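1H-3-hydroxy-4-oxoquinoline 2,4-dioxygenase (PDB 3IBT) catalyses the cofactor-independent, ring-cleaving dioxygenation of 3-hydroxy-1H-quinolin-4-one to N-formylanthranilate and carbon monoxide, a step of oxoquinoline degradation. Local coordinates at residues E15-L26 with L44-P53; C31-N39 with D161-W172. All coordinates share one frame; numbering follows the deposited sequence.

Contact 1 of 2, residues E15-L26 with L44-P53; sequences ESGDPHAPTLFL and LARDFHVICP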
loop_
_atom_site.group_PDB
_atom_site.type_symbol
_atom_site.label_atom_id
_atom_site.label_comp_id
_atom_site.label_asym_id
_atom_site.label_seq_id
_atom_site.Cartn_x
_atom_site.Cartn_y
_atom_site.Cartn_z
ATOM N N GLU A 15 -10.049 -13.852 2.741
ATOM C CA GLU A 15 -11.033 -13.338 3.644
ATOM C C GLU A 15 -10.801 -14.011 4.959
ATOM O O GLU A 15 -10.598 -15.235 5.021
ATOM C CB GLU A 15 -12.416 -13.655 3.139
ATOM C CG GLU A 15 -13.418 -12.581 3.454
ATOM C CD GLU A 15 -14.782 -12.908 2.872
ATOM O OE1 GLU A 15 -15.016 -14.073 2.441
ATOM O OE2 GLU A 15 -15.640 -12.000 2.853
ATOM N N SER A 16 -10.822 -13.213 6.018
ATOM C CA SER A 16 -10.511 -13.705 7.336
ATOM C C SER A 16 -11.288 -12.950 8.384
ATOM O O SER A 16 -11.059 -11.774 8.601
ATOM C CB SER A 16 -9.005 -13.630 7.581
ATOM O OG SER A 16 -8.385 -14.783 7.041
ATOM N N GLY A 17 -12.219 -13.630 9.028
ATOM C CA GLY A 17 -12.999 -13.000 10.055
ATOM C C GLY A 17 -14.476 -13.185 9.808
ATOM O O GLY A 17 -14.920 -13.888 8.873
ATOM N N ASP A 18 -15.229 -12.534 10.679
ATOM C CA ASP A 18 -16.675 -12.579 10.685
ATOM C C ASP A 18 -17.232 -11.543 9.704
ATOM O O ASP A 18 -17.076 -10.338 9.938
ATOM C CB ASP A 18 -17.139 -12.268 12.105
ATOM C CG ASP A 18 -18.614 -12.387 12.273
ATOM O OD1 ASP A 18 -19.343 -12.425 11.250
ATOM O OD2 ASP A 18 -19.040 -12.444 13.445
ATOM N N PRO A 19 -17.942 -11.998 8.640
ATOM C CA PRO A 19 -18.252 -11.105 7.511
ATOM C C PRO A 19 -19.083 -9.900 7.980
ATOM O O PRO A 19 -18.908 -8.773 7.488
ATOM C CB PRO A 19 -19.082 -12.010 6.570
ATOM C CG PRO A 19 -19.689 -13.052 7.480
ATOM C CD PRO A 19 -18.592 -13.319 8.475
ATOM N N HIS A 20 -19.954 -10.176 8.950
ATOM C CA HIS A 20 -20.848 -9.227 9.572
ATOM C C HIS A 20 -20.125 -8.638 10.783
ATOM O O HIS A 20 -20.573 -8.739 11.930
ATOM C CB HIS A 20 -22.164 -9.960 9.958
ATOM C CG HIS A 20 -23.271 -9.052 10.424
ATOM N ND1 HIS A 20 -23.335 -7.697 10.076
ATOM C CD2 HIS A 20 -24.368 -9.313 11.200
ATOM C CE1 HIS A 20 -24.417 -7.167 10.628
ATOM N NE2 HIS A 20 -25.062 -8.125 11.312
ATOM N N ALA A 21 -18.960 -8.066 10.502
ATOM C CA ALA A 21 -18.174 -7.279 11.448
ATOM C C ALA A 21 -17.564 -6.123 10.631
ATOM O O ALA A 21 -17.653 -6.139 9.397
ATOM C CB ALA A 21 -17.088 -8.151 12.109
ATOM N N PRO A 22 -16.969 -5.109 11.297
ATOM C CA PRO A 22 -16.463 -3.969 10.532
ATOM C C PRO A 22 -15.477 -4.409 9.449
ATOM O O PRO A 22 -14.481 -5.073 9.753
ATOM C CB PRO A 22 -15.755 -3.118 11.591
ATOM C CG PRO A 22 -16.349 -3.517 12.878
ATOM C CD PRO A 22 -16.732 -4.945 12.743
ATOM N N THR A 23 -15.770 -4.065 8.195
ATOM C CA THR A 23 -14.969 -4.522 7.061
ATOM C C THR A 23 -13.763 -3.614 6.825
ATOM O O THR A 23 -13.878 -2.372 6.864
ATOM C CB THR A 23 -15.820 -4.712 5.799
ATOM O OG1 THR A 23 -16.929 -5.570 6.113
ATOM C CG2 THR A 23 -14.991 -5.348 4.679
ATOM N N LEU A 24 -12.618 -4.269 6.602
ATOM C CA LEU A 24 -11.315 -3.637 6.571
ATOM C C LEU A 24 -10.532 -4.265 5.450
ATOM O O LEU A 24 -10.326 -5.476 5.452
ATOM C CB LEU A 24 -10.584 -3.924 7.873
ATOM C CG LEU A 24 -9.597 -2.878 8.391
ATOM C CD1 LEU A 24 -8.904 -3.396 9.649
ATOM C CD2 LEU A 24 -8.577 -2.543 7.363
ATOM N N PHE A 25 -10.096 -3.459 4.492
ATOM C CA PHE A 25 -9.325 -3.975 3.369
ATOM C C PHE A 25 -7.837 -3.828 3.625
ATOM O O PHE A 25 -7.360 -2.726 4.028
ATOM C CB PHE A 25 -9.663 -3.210 2.092
ATOM C CG PHE A 25 -10.879 -3.701 1.386
ATOM C CD1 PHE A 25 -12.107 -3.109 1.618
ATOM C CD2 PHE A 25 -10.785 -4.742 0.463
ATOM C CE1 PHE A 25 -13.275 -3.561 0.939
ATOM C CE2 PHE A 25 -11.940 -5.228 -0.231
ATOM C CZ PHE A 25 -13.191 -4.634 0.004
ATOM N N LEU A 26 -7.092 -4.910 3.387
ATOM C CA LEU A 26 -5.639 -4.818 3.444
ATOM C C LEU A 26 -5.021 -4.837 2.050
ATOM O O LEU A 26 -4.936 -5.908 1.447
ATOM C CB LEU A 26 -5.063 -5.913 4.348
ATOM C CG LEU A 26 -5.212 -5.806 5.871
ATOM C CD1 LEU A 26 -4.111 -6.619 6.542
ATOM C CD2 LEU A 26 -5.162 -4.367 6.386
ATOM N N LEU A 44 -5.843 -9.053 13.087
ATOM C CA LEU A 44 -7.037 -8.233 12.900
ATOM C C LEU A 44 -8.302 -9.061 12.654
ATOM O O LEU A 44 -9.393 -8.484 12.527
ATOM C CB LEU A 44 -6.855 -7.249 11.746
ATOM C CG LEU A 44 -5.677 -6.273 11.749
ATOM C CD1 LEU A 44 -5.485 -5.597 10.386
ATOM C CD2 LEU A 44 -5.825 -5.244 12.843
ATOM N N ALA A 45 -8.183 -10.390 12.571
ATOM C CA ALA A 45 -9.355 -11.249 12.284
ATOM C C ALA A 45 -10.277 -11.409 13.502
ATOM O O ALA A 45 -11.357 -12.031 13.429
ATOM C CB ALA A 45 -8.931 -12.607 11.752
ATOM N N ARG A 46 -9.833 -10.815 14.605
ATOM C CA ARG A 46 -10.520 -10.853 15.871
ATOM C C ARG A 46 -11.648 -9.814 15.845
ATOM O O ARG A 46 -12.768 -10.094 16.321
ATOM C CB ARG A 46 -9.480 -10.515 16.953
ATOM C CG ARG A 46 -9.816 -10.887 18.417
ATOM C CD ARG A 46 -8.766 -10.226 19.405
ATOM N NE ARG A 46 -8.627 -8.749 19.272
ATOM C CZ ARG A 46 -7.932 -7.943 20.101
ATOM N NH1 ARG A 46 -7.280 -8.444 21.160
ATOM N NH2 ARG A 46 -7.903 -6.617 19.881
ATOM N N ASP A 47 -11.336 -8.638 15.263
ATOM C CA ASP A 47 -12.161 -7.433 15.389
ATOM C C ASP A 47 -12.866 -7.070 14.122
ATOM O O ASP A 47 -14.005 -6.606 14.145
ATOM C CB ASP A 47 -11.311 -6.252 15.815
ATOM C CG ASP A 47 -10.612 -6.500 17.119
ATOM O OD1 ASP A 47 -11.173 -7.255 17.926
ATOM O OD2 ASP A 47 -9.500 -5.965 17.347
ATOM N N PHE A 48 -12.182 -7.317 13.020
ATOM C CA PHE A 48 -12.633 -6.898 11.726
ATOM C C PHE A 48 -12.909 -8.051 10.791
ATOM O O PHE A 48 -12.430 -9.152 11.008
ATOM C CB PHE A 48 -11.532 -6.120 11.107
ATOM C CG PHE A 48 -11.164 -4.932 11.869
ATOM C CD1 PHE A 48 -10.143 -4.982 12.792
ATOM C CD2 PHE A 48 -11.811 -3.732 11.643
ATOM C CE1 PHE A 48 -9.784 -3.867 13.473
ATOM C CE2 PHE A 48 -11.456 -2.615 12.327
ATOM C CZ PHE A 48 -10.442 -2.684 13.241
ATOM N N HIS A 49 -13.668 -7.770 9.735
ATOM C CA HIS A 49 -13.832 -8.669 8.589
ATOM C C HIS A 49 -12.712 -8.290 7.628
ATOM O O HIS A 49 -12.692 -7.159 7.138
ATOM C CB HIS A 49 -15.218 -8.418 7.978
ATOM C CG HIS A 49 -15.479 -9.148 6.695
ATOM N ND1 HIS A 49 -16.489 -8.776 5.829
ATOM C CD2 HIS A 49 -14.879 -10.226 6.133
ATOM C CE1 HIS A 49 -16.497 -9.592 4.789
ATOM N NE2 HIS A 49 -15.529 -10.479 4.948
ATOM N N VAL A 50 -11.757 -9.183 7.374
ATOM C CA VAL A 50 -10.517 -8.724 6.724
ATOM C C VAL A 50 -10.265 -9.303 5.358
ATOM O O VAL A 50 -10.024 -10.510 5.223
ATOM C CB VAL A 50 -9.275 -8.982 7.569
ATOM C CG1 VAL A 50 -8.041 -8.602 6.789
ATOM C CG2 VAL A 50 -9.343 -8.215 8.884
ATOM N N ILE A 51 -10.266 -8.418 4.356
ATOM C CA ILE A 51 -10.077 -8.802 2.958
ATOM C C ILE A 51 -8.708 -8.380 2.416
ATOM O O ILE A 51 -8.457 -7.197 2.267
ATOM C CB ILE A 51 -11.155 -8.178 2.052
ATOM C CG1 ILE A 51 -12.538 -8.221 2.721
ATOM C CG2 ILE A 51 -11.141 -8.870 0.718
ATOM C CD1 ILE A 51 -13.704 -8.743 1.815
ATOM N N CYS A 52 -7.829 -9.328 2.117
ATOM C CA CYS A 52 -6.577 -8.963 1.485
ATOM C C CYS A 52 -6.650 -9.301 -0.010
ATOM O O CYS A 52 -6.480 -10.467 -0.380
ATOM C CB CYS A 52 -5.400 -9.678 2.135
ATOM S SG CYS A 52 -5.188 -9.302 3.879
ATOM N N PRO A 53 -6.944 -8.303 -0.882
ATOM C CA PRO A 53 -6.910 -8.529 -2.353
ATOM C C PRO A 53 -5.537 -8.559 -3.074
ATOM O O PRO A 53 -4.522 -8.153 -2.534
ATOM C CB PRO A 53 -7.798 -7.411 -2.922
ATOM C CG PRO A 53 -8.074 -6.461 -1.793
ATOM C CD PRO A 53 -7.395 -6.941 -0.537
#
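The imidazole of H49 meets E15, P19 and T23, and its CB meets D18. That CB lies 3.3 Å from the carbonyl O of D18, with A21 O a little farther. CG stands anti to the backbone N (chi1 173°), which brings the imidazole face to P19, whose CA sits over the middle of one face in a CH-pi contact, 3.4 Å from the ring centroid. H49 ND1 and T23 OG1 form a hydrogen bond of 3.2 Å in which either may be the donor. At the far end NE2 donates to E15 OE2 over 2.6 Å; the oxygen lies in the ring plane but is met on its anti side, 34° out of the carboxylate plane. The same E15 OE2 also pairs with K84.

Next to this polar group the backbones make a sheet. S16 and V50 form an antiparallel hydrogen-bonded pair, while T23, L24 and F25 run parallel to H49, V50 and I51, with L24 N to H49 O at 2.9 Å. On the face carrying L24 and V50, L24 CD1 lies over the centre of the F48 ring in a CH-pi contact, 3.5 Å from its centroid. Strand 49-53 is thus bonded on both edges, by strands of opposite sense. Held between a carboxylate and a hydroxyl, the imidazole has its rotation fixed, and the E15 carboxylate could favour a protonated imidazole, an effect that the K84 ammonium on the same oxygen would probably temper.

Contact 2 of 2, residues C31-N39 with D161-W172; sequences CQDHRLFKN and DVLNHLRNEMPW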
loop_
_atom_site.group_PDB
_atom_site.type_symbol
_atom_site.label_atom_id
_atom_site.label_comp_id
_atom_site.label_asym_id
_atom_site.label_seq_id
_atom_site.Cartn_x
_atom_site.Cartn_y
_atom_site.Cartn_z
ATOM N N CYS A 31 3.753 -5.234 -7.167
ATOM C CA CYS A 31 4.660 -6.356 -7.045
ATOM C C CYS A 31 4.680 -6.968 -5.655
ATOM O O CYS A 31 5.729 -7.478 -5.202
ATOM C CB CYS A 31 6.059 -5.909 -7.400
ATOM S SG CYS A 31 6.184 -5.635 -9.144
ATOM N N GLN A 32 3.529 -6.885 -4.979
ATOM C CA GLN A 32 3.311 -7.523 -3.681
ATOM C C GLN A 32 2.001 -8.305 -3.633
ATOM O O GLN A 32 1.123 -8.222 -4.530
ATOM C CB GLN A 32 3.286 -6.524 -2.543
ATOM C CG GLN A 32 4.584 -6.277 -1.922
ATOM C CD GLN A 32 4.599 -4.888 -1.306
ATOM O OE1 GLN A 32 3.787 -4.042 -1.687
ATOM N NE2 GLN A 32 5.497 -4.648 -0.328
ATOM N N ASP A 33 1.869 -9.022 -2.523
ATOM C CA ASP A 33 0.768 -9.891 -2.374
ATOM C C ASP A 33 -0.057 -9.740 -1.103
ATOM O O ASP A 33 0.280 -8.929 -0.245
ATOM C CB ASP A 33 1.250 -11.301 -2.488
ATOM C CG ASP A 33 0.218 -12.118 -3.067
ATOM O OD1 ASP A 33 -0.727 -11.437 -3.541
ATOM O OD2 ASP A 33 0.298 -13.374 -3.063
ATOM N N HIS A 34 -1.133 -10.522 -0.992
ATOM C CA HIS A 34 -1.849 -10.643 0.260
ATOM C C HIS A 34 -0.901 -11.256 1.316
ATOM O O HIS A 34 -1.081 -11.063 2.532
ATOM C CB HIS A 34 -3.114 -11.484 0.065
ATOM C CG HIS A 34 -2.848 -12.941 -0.151
ATOM N ND1 HIS A 34 -1.974 -13.408 -1.107
ATOM C CD2 HIS A 34 -3.339 -14.040 0.468
ATOM C CE1 HIS A 34 -1.936 -14.728 -1.075
ATOM N NE2 HIS A 34 -2.755 -15.137 -0.123
ATOM N N ARG A 35 0.131 -11.961 0.851
ATOM C CA ARG A 35 1.168 -12.496 1.745
ATOM C C ARG A 35 1.973 -11.369 2.452
ATOM O O ARG A 35 2.680 -11.580 3.423
ATOM C CB ARG A 35 2.074 -13.472 0.973
ATOM C CG ARG A 35 1.304 -14.640 0.364
ATOM C CD ARG A 35 2.117 -15.489 -0.651
ATOM N NE ARG A 35 2.498 -14.734 -1.857
ATOM C CZ ARG A 35 3.478 -15.063 -2.709
ATOM N NH1 ARG A 35 4.217 -16.139 -2.487
ATOM N NH2 ARG A 35 3.739 -14.302 -3.773
ATOM N N LEU A 36 1.881 -10.150 1.965
ATOM C CA LEU A 36 2.479 -9.070 2.730
ATOM C C LEU A 36 1.786 -9.018 4.096
ATOM O O LEU A 36 2.375 -8.604 5.089
ATOM C CB LEU A 36 2.362 -7.733 2.002
ATOM C CG LEU A 36 3.040 -6.509 2.672
ATOM C CD1 LEU A 36 4.557 -6.708 2.857
ATOM C CD2 LEU A 36 2.794 -5.216 1.915
ATOM N N PHE A 37 0.538 -9.454 4.152
ATOM C CA PHE A 37 -0.239 -9.252 5.343
ATOM C C PHE A 37 -0.289 -10.489 6.206
ATOM O O PHE A 37 -1.103 -10.571 7.105
ATOM C CB PHE A 37 -1.658 -8.762 5.010
ATOM C CG PHE A 37 -1.687 -7.434 4.291
ATOM C CD1 PHE A 37 -2.002 -7.371 2.923
ATOM C CD2 PHE A 37 -1.375 -6.252 4.962
ATOM C CE1 PHE A 37 -2.027 -6.158 2.228
ATOM C CE2 PHE A 37 -1.369 -5.019 4.273
ATOM C CZ PHE A 37 -1.706 -4.976 2.904
ATOM N N LYS A 38 0.614 -11.424 5.963
ATOM C CA LYS A 38 0.420 -12.752 6.490
ATOM C C LYS A 38 0.443 -12.732 7.996
ATOM O O LYS A 38 -0.293 -13.522 8.630
ATOM C CB LYS A 38 1.438 -13.757 5.934
ATOM C CG LYS A 38 2.876 -13.547 6.394
ATOM C CD LYS A 38 3.739 -14.687 5.867
ATOM C CE LYS A 38 5.007 -14.829 6.715
ATOM N NZ LYS A 38 6.270 -15.152 5.956
ATOM N N ASN A 39 1.268 -11.821 8.557
ATOM C CA ASN A 39 1.421 -11.713 10.022
ATOM C C ASN A 39 0.352 -10.838 10.608
ATOM O O ASN A 39 -0.180 -11.154 11.650
ATOM C CB ASN A 39 2.795 -11.205 10.448
ATOM C CG ASN A 39 3.917 -12.172 10.105
ATOM O OD1 ASN A 39 3.708 -13.399 9.973
ATOM N ND2 ASN A 39 5.135 -11.620 9.946
ATOM N N ASP A 161 10.915 -13.158 7.841
ATOM C CA ASP A 161 9.730 -12.879 7.035
ATOM C C ASP A 161 9.918 -11.768 6.031
ATOM O O ASP A 161 9.313 -11.807 4.967
ATOM C CB ASP A 161 8.536 -12.489 7.912
ATOM C CG ASP A 161 8.121 -13.581 8.895
ATOM O OD1 ASP A 161 8.415 -14.799 8.653
ATOM O OD2 ASP A 161 7.460 -13.201 9.908
ATOM N N VAL A 162 10.709 -10.754 6.365
ATOM C CA VAL A 162 10.943 -9.632 5.439
ATOM C C VAL A 162 11.882 -10.106 4.359
ATOM O O VAL A 162 11.622 -9.905 3.165
ATOM C CB VAL A 162 11.561 -8.421 6.153
ATOM C CG1 VAL A 162 11.984 -7.408 5.171
ATOM C CG2 VAL A 162 10.559 -7.827 7.073
ATOM N N LEU A 163 12.975 -10.734 4.804
ATOM C CA LEU A 163 13.913 -11.387 3.891
ATOM C C LEU A 163 13.176 -12.330 2.950
ATOM O O LEU A 163 13.364 -12.269 1.743
ATOM C CB LEU A 163 15.029 -12.111 4.650
ATOM C CG LEU A 163 15.952 -11.161 5.405
ATOM C CD1 LEU A 163 16.857 -11.892 6.335
ATOM C CD2 LEU A 163 16.780 -10.384 4.443
ATOM N N ASN A 164 12.298 -13.163 3.488
ATOM C CA ASN A 164 11.595 -14.110 2.637
ATOM C C ASN A 164 10.787 -13.389 1.573
ATOM O O ASN A 164 10.648 -13.866 0.408
ATOM C CB ASN A 164 10.656 -15.031 3.422
ATOM C CG ASN A 164 9.944 -16.017 2.498
ATOM O OD1 ASN A 164 10.588 -16.741 1.733
ATOM N ND2 ASN A 164 8.629 -16.003 2.513
ATOM N N HIS A 165 10.239 -12.249 2.004
ATOM C CA HIS A 165 9.405 -11.454 1.137
ATOM C C HIS A 165 10.214 -10.947 -0.062
ATOM O O HIS A 165 9.883 -11.211 -1.229
ATOM C CB HIS A 165 8.800 -10.305 1.882
ATOM C CG HIS A 165 7.903 -9.479 1.040
ATOM N ND1 HIS A 165 6.657 -9.907 0.644
ATOM C CD2 HIS A 165 8.071 -8.257 0.495
ATOM C CE1 HIS A 165 6.084 -8.976 -0.095
ATOM N NE2 HIS A 165 6.927 -7.968 -0.210
ATOM N N LEU A 166 11.303 -10.254 0.223
ATOM C CA LEU A 166 12.137 -9.776 -0.846
ATOM C C LEU A 166 13.100 -10.858 -1.356
ATOM O O LEU A 166 14.160 -10.570 -1.914
ATOM C CB LEU A 166 12.813 -8.451 -0.451
ATOM C CG LEU A 166 13.524 -8.309 0.893
ATOM C CD1 LEU A 166 14.942 -8.936 0.868
ATOM C CD2 LEU A 166 13.588 -6.854 1.224
ATOM N N ARG A 167 12.725 -12.120 -1.213
ATOM C CA ARG A 167 13.404 -13.159 -2.000
ATOM C C ARG A 167 12.473 -14.076 -2.701
ATOM O O ARG A 167 12.914 -14.858 -3.499
ATOM C CB ARG A 167 14.341 -14.021 -1.156
ATOM C CG ARG A 167 15.674 -13.369 -0.916
ATOM C CD ARG A 167 16.170 -13.686 0.491
ATOM N NE ARG A 167 17.175 -12.723 0.958
ATOM C CZ ARG A 167 18.042 -12.963 1.945
ATOM N NH1 ARG A 167 18.034 -14.135 2.588
ATOM N NH2 ARG A 167 18.921 -12.021 2.289
ATOM N N ASN A 168 11.194 -14.030 -2.382
ATOM C CA ASN A 168 10.318 -15.063 -2.882
ATOM C C ASN A 168 8.960 -14.539 -3.337
ATOM O O ASN A 168 8.326 -15.120 -4.234
ATOM C CB ASN A 168 10.195 -16.213 -1.863
ATOM C CG ASN A 168 11.431 -17.137 -1.843
ATOM O OD1 ASN A 168 12.558 -16.691 -1.585
ATOM N ND2 ASN A 168 11.208 -18.442 -2.103
ATOM N N GLU A 169 8.522 -13.440 -2.734
ATOM C CA GLU A 169 7.304 -12.783 -3.179
ATOM C C GLU A 169 7.635 -11.901 -4.369
ATOM O O GLU A 169 7.325 -12.221 -5.510
ATOM C CB GLU A 169 6.663 -11.922 -2.058
ATOM C CG GLU A 169 5.462 -12.542 -1.291
ATOM C CD GLU A 169 5.888 -13.593 -0.245
ATOM O OE1 GLU A 169 6.950 -13.354 0.399
ATOM O OE2 GLU A 169 5.175 -14.627 -0.059
HETATM N N MSE A 170 8.294 -10.792 -4.067
HETATM C CA MSE A 170 8.375 -9.660 -4.969
HETATM C C MSE A 170 9.204 -9.958 -6.219
HETATM O O MSE A 170 8.802 -9.584 -7.325
HETATM C CB MSE A 170 8.936 -8.447 -4.241
HETATM C CG MSE A 170 8.110 -7.998 -3.088
HETATM SE SE MSE A 170 8.550 -6.092 -2.639
HETATM C CE MSE A 170 10.246 -6.402 -1.636
ATOM N N PRO A 171 10.358 -10.636 -6.058
ATOM C CA PRO A 171 11.159 -10.706 -7.258
ATOM C C PRO A 171 10.594 -11.798 -8.189
ATOM O O PRO A 171 10.978 -11.897 -9.343
ATOM C CB PRO A 171 12.565 -11.040 -6.720
ATOM C CG PRO A 171 12.440 -11.115 -5.202
ATOM C CD PRO A 171 10.995 -11.355 -4.938
ATOM N N TRP A 172 9.651 -12.572 -7.659
ATOM C CA TRP A 172 8.960 -13.643 -8.370
ATOM C C TRP A 172 8.067 -13.116 -9.498
ATOM O O TRP A 172 7.931 -13.778 -10.540
ATOM C CB TRP A 172 8.147 -14.466 -7.362
ATOM C CG TRP A 172 7.178 -15.406 -7.954
ATOM C CD1 TRP A 172 7.460 -16.607 -8.516
ATOM C CD2 TRP A 172 5.751 -15.241 -8.036
ATOM N NE1 TRP A 172 6.305 -17.205 -8.961
ATOM C CE2 TRP A 172 5.238 -16.392 -8.683
ATOM C CE3 TRP A 172 4.859 -14.232 -7.637
ATOM C CZ2 TRP A 172 3.860 -16.572 -8.943
ATOM C CZ3 TRP A 172 3.485 -14.407 -7.890
ATOM C CH2 TRP A 172 3.004 -15.576 -8.544
#
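The guanidinium of R35 and the ring of H165 carry this contact. E169 lies over one face of the guanidinium, its CG above the centre and OE2 3.0 Å from R35 NH1; this salt bridge acts through charge alone, since the oxygen stands well out of the plane and the two flat groups are turned 72° apart. At the guanidinium edge come D33, whose OD2 accepts from R35 NE at 2.9 Å, and CE3 of W172. A bend at chi3 (-65°) folds the arginine chain around E169 OE2, which lies 3.2 Å from R35 CD. With an alanine in place of R35, D33 and E169 are likely to lose the cation they share, and one side of the E169 chain its cover. On the H165 ring, L36 CD1 rests over one face, offset toward the rim, while Q32 CG meets the edge 3.4 Å from H165 NE2; F245 adds an edge-to-face ring.

At the start of the helical segment, D161 OD2 accepts a fairly straight bond of 2.8 Å from N39 ND2, and K38 NZ pairs weakly with D161 OD1. At the other end selenomethionine M170 sets CG 3.2 Å from C31 O and SE alongside Q32. C31 and Q32 probably bind substrate, by analogy with relatives. The contact joins the loop after strand 23-27 to helix 160-169 beside what is probably the substrate pocket of this alpha/beta-hydrolase fold.

Contact 1 and contact 2 have centres 20 Å apart, and their segments alternate along the chain: 15-26, 31-39, 44-53, then 161-172. Strand 23-27, helix 40-44 and strand 49-53 make a beta-alpha-beta unit, and the loop 31-39 is part of the connection between its two strands. Contact 1 pairs strand 49-53 with strand 23-27 on one edge and with strand 9-16 on the other; contact 2 packs the connecting loop on helix 160-169. The two meet directly where F37 packs against L26 and C52. Two inner strands of the central mixed sheet are thus joined, through the connection between them, to the probable substrate site, where T94 lies beside Q32 and W153 beside M170.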